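Local coordinates for uroporphyrin-III C-methyltransferase (Pseudomonas denitrificans, PDB 1S4D) that catalyses the two successive S-adenosyl-L-methionine-dependent methylations, at C-2 and C-7, that turn uroporphyrinogen III into precorrin-2 on the way to cobalamin and siroheme, at the interface of chains A and B. Numbering follows the deposited sequence. Chains: chain A/B, Uroporphyrin-III C-methyltransferase.

Contact 1: the interface of chains A and B. Residues chain A 151-153, 177; chain B 151-153, 177.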
ATOM      1  N   ALA A 151       3.026  14.182   3.856  1.00 23.01           N
ATOM      2  CA  ALA A 151       2.502  13.201   4.792  1.00 22.15           C
ATOM      3  C   ALA A 151       1.133  12.794   4.296  1.00 21.57           C
ATOM      4  O   ALA A 151       0.520  13.560   3.562  1.00 21.83           O
ATOM      5  CB  ALA A 151       2.421  13.799   6.197  1.00 22.02           C
ATOM      6  N   VAL A 152       0.700  11.587   4.669  1.00 21.02           N
ATOM      7  CA  VAL A 152      -0.658  11.053   4.496  1.00 20.75           C
ATOM      8  C   VAL A 152      -0.974  10.220   5.741  1.00 20.94           C
ATOM      9  O   VAL A 152      -0.169   9.347   6.128  1.00 20.38           O
ATOM     10  CB  VAL A 152      -0.779   9.955   3.400  1.00 21.19           C
ATOM     11  CG1 VAL A 152      -2.052  10.111   2.590  1.00 20.94           C
ATOM     12  CG2 VAL A 152       0.478   9.788   2.551  1.00 19.15           C
ATOM     13  N   THR A 153      -2.158  10.442   6.315  1.00 21.20           N
ATOM     14  CA  THR A 153      -2.679   9.614   7.414  1.00 21.20           C
ATOM     15  C   THR A 153      -3.837   8.701   6.997  1.00 21.46           C
ATOM     16  O   THR A 153      -4.795   9.148   6.366  1.00 21.92           O
ATOM     17  CB  THR A 153      -3.122  10.466   8.601  1.00 21.02           C
ATOM     18  OG1 THR A 153      -1.977  11.066   9.195  1.00 19.90           O
ATOM     19  CG2 THR A 153      -3.671   9.563   9.716  1.00 20.38           C
ATOM     20  N   SER A 177      -1.416  16.751   8.628  1.00 20.56           N
ATOM     21  CA  SER A 177      -1.692  15.783   7.538  1.00 21.05           C
ATOM     22  C   SER A 177      -2.453  16.270   6.301  1.00 20.87           C
ATOM     23  O   SER A 177      -3.655  16.019   6.193  1.00 20.78           O
ATOM     24  CB  SER A 177      -2.468  14.589   8.073  1.00 21.18           C
ATOM     25  OG  SER A 177      -1.593  13.585   8.528  1.00 23.11           O
TER
ATOM     26  N   ALA B 151      -5.041   5.000  13.592  1.00 20.83           N
ATOM     27  CA  ALA B 151      -4.513   5.849  12.538  1.00 20.11           C
ATOM     28  C   ALA B 151      -3.021   5.540  12.276  1.00 20.01           C
ATOM     29  O   ALA B 151      -2.294   5.178  13.205  1.00 20.15           O
ATOM     30  CB  ALA B 151      -4.712   7.295  12.915  1.00 19.27           C
ATOM     31  N   VAL B 152      -2.591   5.625  11.012  1.00 19.69           N
ATOM     32  CA  VAL B 152      -1.176   5.566  10.643  1.00 19.30           C
ATOM     33  C   VAL B 152      -0.854   6.747   9.738  1.00 20.06           C
ATOM     34  O   VAL B 152      -1.618   7.038   8.805  1.00 19.30           O
ATOM     35  CB  VAL B 152      -0.810   4.370   9.754  1.00 18.94           C
ATOM     36  CG1 VAL B 152       0.558   3.847  10.072  1.00 16.78           C
ATOM     37  CG2 VAL B 152      -1.838   3.303   9.782  1.00 20.84           C
ATOM     38  N   THR B 153       0.308   7.370   9.982  1.00 20.51           N
ATOM     39  CA  THR B 153       0.857   8.412   9.115  1.00 20.33           C
ATOM     40  C   THR B 153       2.078   7.957   8.322  1.00 20.75           C
ATOM     41  O   THR B 153       3.050   7.481   8.906  1.00 21.02           O
ATOM     42  CB  THR B 153       1.243   9.604   9.961  1.00 19.98           C
ATOM     43  OG1 THR B 153       0.061  10.197  10.492  1.00 19.94           O
ATOM     44  CG2 THR B 153       1.800  10.704   9.109  1.00 19.52           C
ATOM     45  N   SER B 177      -0.951  10.289  14.905  1.00 20.98           N
ATOM     46  CA  SER B 177      -1.067   8.826  14.976  1.00 21.26           C
ATOM     47  C   SER B 177      -0.036   8.239  15.934  1.00 21.11           C
ATOM     48  O   SER B 177       1.072   8.753  16.040  1.00 21.12           O
ATOM     49  CB  SER B 177      -0.819   8.169  13.637  1.00 21.45           C
ATOM     50  OG  SER B 177      -1.259   8.960  12.573  1.00 23.97           O
TER

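Contact 2: the interface of chains A and B. Residues chain A 30-33; chain B 28, 30-31.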
ATOM      1  N   LEU A  30      -4.341  -9.251  -7.499  1.00 20.97           N
ATOM      2  CA  LEU A  30      -3.731 -10.271  -6.641  1.00 20.49           C
ATOM      3  C   LEU A  30      -2.243 -10.326  -6.884  1.00 20.81           C
ATOM      4  O   LEU A  30      -1.771 -10.119  -8.005  1.00 21.14           O
ATOM      5  CB  LEU A  30      -4.299 -11.654  -6.895  1.00 19.96           C
ATOM      6  CG  LEU A  30      -5.770 -11.895  -6.559  1.00 19.54           C
ATOM      7  CD1 LEU A  30      -6.290 -13.147  -7.311  1.00 15.39           C
ATOM      8  CD2 LEU A  30      -6.005 -11.991  -5.068  1.00 18.14           C
ATOM      9  N   THR A  31      -1.492 -10.607  -5.832  1.00 21.12           N
ATOM     10  CA  THR A  31      -0.060 -10.832  -5.997  1.00 21.26           C
ATOM     11  C   THR A  31       0.154 -12.255  -6.488  1.00 21.43           C
ATOM     12  O   THR A  31      -0.719 -13.118  -6.327  1.00 21.38           O
ATOM     13  CB  THR A  31       0.694 -10.630  -4.682  1.00 21.41           C
ATOM     14  OG1 THR A  31       0.078 -11.427  -3.659  1.00 21.68           O
ATOM     15  CG2 THR A  31       0.570  -9.198  -4.189  1.00 19.82           C
ATOM     16  N   LEU A  32       1.312 -12.492  -7.096  1.00 21.44           N
ATOM     17  CA  LEU A  32       1.647 -13.805  -7.602  1.00 21.19           C
ATOM     18  C   LEU A  32       1.678 -14.767  -6.433  1.00 21.60           C
ATOM     19  O   LEU A  32       1.237 -15.909  -6.551  1.00 21.33           O
ATOM     20  CB  LEU A  32       2.980 -13.783  -8.315  1.00 21.01           C
ATOM     21  CG  LEU A  32       3.006 -12.998  -9.629  1.00 21.14           C
ATOM     22  CD1 LEU A  32       4.437 -13.041 -10.240  1.00 19.34           C
ATOM     23  CD2 LEU A  32       1.980 -13.564 -10.601  1.00 21.26           C
ATOM     24  N   HIS A  33       2.144 -14.288  -5.283  1.00 21.81           N
ATOM     25  CA  HIS A  33       2.081 -15.095  -4.060  1.00 22.06           C
ATOM     26  C   HIS A  33       0.643 -15.519  -3.738  1.00 21.99           C
ATOM     27  O   HIS A  33       0.408 -16.662  -3.380  1.00 21.95           O
ATOM     28  CB  HIS A  33       2.689 -14.332  -2.882  1.00 22.10           C
ATOM     29  CG  HIS A  33       4.168 -14.517  -2.733  1.00 22.13           C
ATOM     30  ND1 HIS A  33       5.008 -13.494  -2.340  1.00 20.86           N
ATOM     31  CD2 HIS A  33       4.954 -15.608  -2.907  1.00 20.85           C
ATOM     32  CE1 HIS A  33       6.248 -13.944  -2.281  1.00 19.56           C
ATOM     33  NE2 HIS A  33       6.243 -15.223  -2.615  1.00 21.11           N
TER
ATOM     34  N   GLY B  28       7.425 -12.389  -5.951  1.00 22.20           N
ATOM     35  CA  GLY B  28       6.100 -12.909  -5.639  1.00 22.09           C
ATOM     36  C   GLY B  28       5.027 -11.860  -5.360  1.00 22.74           C
ATOM     37  O   GLY B  28       3.838 -12.188  -5.367  1.00 22.97           O
ATOM     38  N   LEU B  30       4.702  -8.989  -7.079  1.00 23.06           N
ATOM     39  CA  LEU B  30       4.134  -8.478  -8.316  1.00 22.81           C
ATOM     40  C   LEU B  30       2.645  -8.831  -8.348  1.00 22.99           C
ATOM     41  O   LEU B  30       2.254  -9.896  -7.847  1.00 23.52           O
ATOM     42  CB  LEU B  30       4.823  -9.157  -9.489  1.00 22.80           C
ATOM     43  CG  LEU B  30       5.989  -8.521 -10.242  1.00 22.71           C
ATOM     44  CD1 LEU B  30       6.547  -7.282  -9.548  1.00 20.63           C
ATOM     45  CD2 LEU B  30       7.067  -9.549 -10.511  1.00 20.95           C
ATOM     46  N   THR B  31       1.812  -7.959  -8.905  1.00 22.62           N
ATOM     47  CA  THR B  31       0.403  -8.291  -9.146  1.00 22.66           C
ATOM     48  C   THR B  31       0.278  -8.997 -10.478  1.00 22.47           C
ATOM     49  O   THR B  31       1.149  -8.841 -11.320  1.00 22.46           O
ATOM     50  CB  THR B  31      -0.458  -7.027  -9.245  1.00 23.41           C
ATOM     51  OG1 THR B  31       0.031  -6.190 -10.317  1.00 23.28           O
ATOM     52  CG2 THR B  31      -0.373  -6.164  -7.963  1.00 23.01           C
TER

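Contact 3: the interface of chains A and B. Residues chain A 102, 104-105, 127, 130; chain B 133-134, 137, 143.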
ATOM      1  N   ASP A 102      -5.284  -5.612   2.189  1.00 21.41           N
ATOM      2  CA  ASP A 102      -4.042  -6.089   2.756  1.00 21.14           C
ATOM      3  C   ASP A 102      -4.323  -6.573   4.155  1.00 21.20           C
ATOM      4  O   ASP A 102      -5.091  -5.957   4.895  1.00 21.05           O
ATOM      5  CB  ASP A 102      -3.032  -4.952   2.809  1.00 21.33           C
ATOM      6  CG  ASP A 102      -1.833  -5.289   3.635  1.00 21.66           C
ATOM      7  OD1 ASP A 102      -0.904  -5.930   3.074  1.00 22.68           O
ATOM      8  OD2 ASP A 102      -1.745  -4.961   4.840  1.00 20.12           O
ATOM      9  N   PHE A 104      -2.845  -6.320   6.872  1.00 21.44           N
ATOM     10  CA  PHE A 104      -2.357  -5.544   8.026  1.00 20.80           C
ATOM     11  C   PHE A 104      -2.846  -4.110   8.037  1.00 21.39           C
ATOM     12  O   PHE A 104      -2.484  -3.327   8.932  1.00 21.67           O
ATOM     13  CB  PHE A 104      -0.830  -5.541   8.089  1.00 20.11           C
ATOM     14  CG  PHE A 104      -0.232  -6.791   8.689  1.00 19.94           C
ATOM     15  CD1 PHE A 104       1.124  -7.076   8.505  1.00 18.49           C
ATOM     16  CD2 PHE A 104      -1.015  -7.694   9.416  1.00 18.95           C
ATOM     17  CE1 PHE A 104       1.706  -8.235   9.050  1.00 18.36           C
ATOM     18  CE2 PHE A 104      -0.430  -8.857   9.970  1.00 19.06           C
ATOM     19  CZ  PHE A 104       0.931  -9.121   9.782  1.00 17.29           C
ATOM     20  N   VAL A 105      -3.650  -3.760   7.038  1.00 21.84           N
ATOM     21  CA  VAL A 105      -4.276  -2.456   6.961  1.00 22.66           C
ATOM     22  C   VAL A 105      -5.747  -2.601   7.374  1.00 23.93           C
ATOM     23  O   VAL A 105      -6.649  -2.675   6.523  1.00 25.07           O
ATOM     24  CB  VAL A 105      -4.142  -1.880   5.566  1.00 21.89           C
ATOM     25  CG1 VAL A 105      -4.744  -0.478   5.512  1.00 21.91           C
ATOM     26  CG2 VAL A 105      -2.694  -1.845   5.176  1.00 22.71           C
ATOM     27  N   PRO A 127       1.265  -9.699   1.635  1.00 19.17           N
ATOM     28  CA  PRO A 127       0.763  -8.340   1.439  1.00 18.83           C
ATOM     29  C   PRO A 127      -0.240  -8.238   0.286  1.00 19.06           C
ATOM     30  O   PRO A 127      -0.192  -9.027  -0.659  1.00 19.17           O
ATOM     31  CB  PRO A 127       2.037  -7.584   1.098  1.00 18.67           C
ATOM     32  CG  PRO A 127       3.030  -8.252   1.934  1.00 18.90           C
ATOM     33  CD  PRO A 127       2.729  -9.713   1.813  1.00 19.13           C
ATOM     34  N   THR A 130      -4.191  -2.324  -0.884  1.00 19.31           N
ATOM     35  CA  THR A 130      -5.185  -1.812   0.015  1.00 19.47           C
ATOM     36  C   THR A 130      -6.040  -0.784  -0.700  1.00 19.82           C
ATOM     37  O   THR A 130      -5.553  -0.041  -1.558  1.00 20.71           O
ATOM     38  CB  THR A 130      -4.513  -1.216   1.290  1.00 19.77           C
ATOM     39  OG1 THR A 130      -5.524  -0.850   2.238  1.00 21.68           O
ATOM     40  CG2 THR A 130      -3.805   0.103   1.026  1.00 17.92           C
TER
ATOM     41  N   ILE B 133       3.929  -0.721   3.922  1.00 18.26           N
ATOM     42  CA  ILE B 133       2.943  -1.682   4.406  1.00 17.49           C
ATOM     43  C   ILE B 133       3.452  -3.087   4.198  1.00 18.27           C
ATOM     44  O   ILE B 133       3.615  -3.842   5.166  1.00 19.21           O
ATOM     45  CB  ILE B 133       1.556  -1.495   3.762  1.00 17.25           C
ATOM     46  CG1 ILE B 133       1.039  -0.072   4.014  1.00 17.33           C
ATOM     47  CG2 ILE B 133       0.585  -2.507   4.311  1.00 14.32           C
ATOM     48  CD1 ILE B 133      -0.097   0.367   3.084  1.00 18.28           C
ATOM     49  N   GLY B 134       3.742  -3.446   2.954  1.00 18.34           N
ATOM     50  CA  GLY B 134       4.166  -4.808   2.673  1.00 18.54           C
ATOM     51  C   GLY B 134       5.555  -5.082   3.201  1.00 19.02           C
ATOM     52  O   GLY B 134       5.782  -6.120   3.814  1.00 19.85           O
ATOM     53  N   ALA B 137       5.434  -5.697   6.852  1.00 18.36           N
ATOM     54  CA  ALA B 137       4.926  -7.061   7.003  1.00 17.75           C
ATOM     55  C   ALA B 137       6.042  -8.103   6.954  1.00 17.75           C
ATOM     56  O   ALA B 137       6.017  -9.089   7.720  1.00 17.28           O
ATOM     57  CB  ALA B 137       3.878  -7.367   5.962  1.00 17.58           C
ATOM     58  N   VAL B 143       1.289  -2.432  10.316  1.00 20.70           N
ATOM     59  CA  VAL B 143       1.218  -0.995  10.275  1.00 21.66           C
ATOM     60  C   VAL B 143      -0.009  -0.481  11.084  1.00 22.47           C
ATOM     61  O   VAL B 143      -0.134   0.694  11.423  1.00 22.26           O
ATOM     62  CB  VAL B 143       1.240  -0.635   8.766  1.00 21.82           C
ATOM     63  CG1 VAL B 143      -0.131  -0.291   8.201  1.00 21.26           C
ATOM     64  CG2 VAL B 143       2.316   0.365   8.462  1.00 22.11           C
TER

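Contact 1: the interface of chains A and B
A:Thr153 OG1, a side-chain hydroxyl, is gripped from two directions. Across the interface it hydrogen-bonds B:Thr153 OG1 at 2.6 Å, and within its own chain it bonds the hydroxyl A:Ser177 OG, also at 2.6 Å. The far end repeats the pattern, with B:Thr153 OG1 joined to B:Ser177 OG at 2.8 Å. Four hydroxyls thus form a chain, serine to threonine to threonine to serine, that crosses the interface. Each link can be donated from either end, so the direction of the protons along it cannot be read from the model. The two threonine side chains slant across each other, hydroxyl to hydroxyl. In both, OG1 stands beside the backbone N (chi1 -68°), which turns the hydroxyls towards each other and sends each methyl over the opposite strand. A:Thr153 CG2 lies 3.4 Å from the carbonyl oxygen B:Val152 O, and an apolar neighbour is the methyl B:Ala151 CB, 4.1 Å from A:Thr153 CG2. A valine in place of A:Thr153 would keep much of the bulk but is likely to break the hydroxyl chain at its middle, leaving both B:Thr153 OG1 and A:Ser177 OG without this partner. The patch is small and lies on the strands 151-156 of the two subunits, which meet in an antiparallel bridge between A:Thr153 and B:Thr153, with A:Ser177 and B:Ser177, in loops just ahead of strands 179-183, behind them.

Contact 2: the interface of chains A and B
Backbone from A:His33 and A:Leu32 makes the tight part of this contact. A:His33 N donates to B:Gly28 O at 2.7 Å. Next to it A:Leu32 N reaches B:Leu30 O at 2.9 Å. The imidazole of A:His33 closes over the same glycine: B:Gly28 CA sits above the middle of one ring face, 3.6 Å from the centroid, in a CH-pi contact. The lack of a side chain on B:Gly28 probably helps the ring lie close to its backbone, while the glycine's own carbonyl oxygen accepts the A:His33 backbone N-H. The side chains of the leucines are looser. A:Leu32 CG lies anti to the carbonyl carbon (chi1 -68°), which carries CD1 towards B:Leu30. The two leucines lie alongside each other, pointing the same way, and touch through A:Leu32 CD1 and B:Leu30 CB at 4.0 Å. The threonine side chains add little; A:Thr31 and B:Thr31 face each other mainly through their backbones, with the CA atoms 4.1 Å apart. In the fold, A:Thr31 and B:Thr31 pair as a short antiparallel bridge just before helix 32-40 of each subunit. The donors A:Leu32 N and A:His33 N belong to the first turn of that helix in chain A, so chain B carbonyls cap its start.

Contact 3: the interface of chains A and B
Apolar contact across the interface centres on B:Ile133, whose branch methyl CG2 meets two chain A side chains. A:Val105 CG2 comes up to it at 3.5 Å, the two side chains crossing at about a right angle, and B:Ile133 CD1 touches the same valine methyl. The isoleucine has CG2 anti to its backbone N and CG1 beside it (chi1 -58°), which lets both ends of the side chain bear on A:Val105. Further along helix 131-137 of chain B, A:Phe104 presents its ring edge: CD1 is 3.8 Å from B:Ala137 CB, and B:Ala137 CA lies in the ring plane. A:Pro127 CG rests on B:Gly134 CA at 3.7 Å, where the absence of a side chain probably allows the close approach to the helix backbone.

A polar element is the carboxylate of A:Asp102, steadied within chain A. A:Phe104 N donates to A:Asp102 OD2 at 2.7 Å, coming in from above the carboxylate plane. The same oxygen lies 3.4 Å from B:Ile133 CG2, so the methyl from the partner borders the acid group. A looser methyl-to-carbonyl contact sets B:Val143 CG1 3.9 Å from A:Phe104 O.

A:Asp102 and A:Thr130 both belong to the site for S-adenosyl-L-homocysteine, the product of methyl transfer. By packing on the loops that carry them, the partner's helix probably helps to hold that pocket in shape, tying the binding site to the homodimer.

Contact 3 lies between the other two: the centres of its C-alpha atoms are about 15 Å from those of contact 1 and about 14 Å from those of contact 2, which are themselves about 26 Å apart. No residue is common to two contacts. Contacts 1 and 2 each join equivalent segments in an antiparallel bridge, whereas contact 3 sets loops of one subunit against helix 131-137 and the loop residue B:Val143 of the other. Two-fold symmetry repeats all three with the chains exchanged. Together they probably help hold the homodimer at several points, with the apolar patch beside the S-adenosyl-L-homocysteine site placed between two polar pairings.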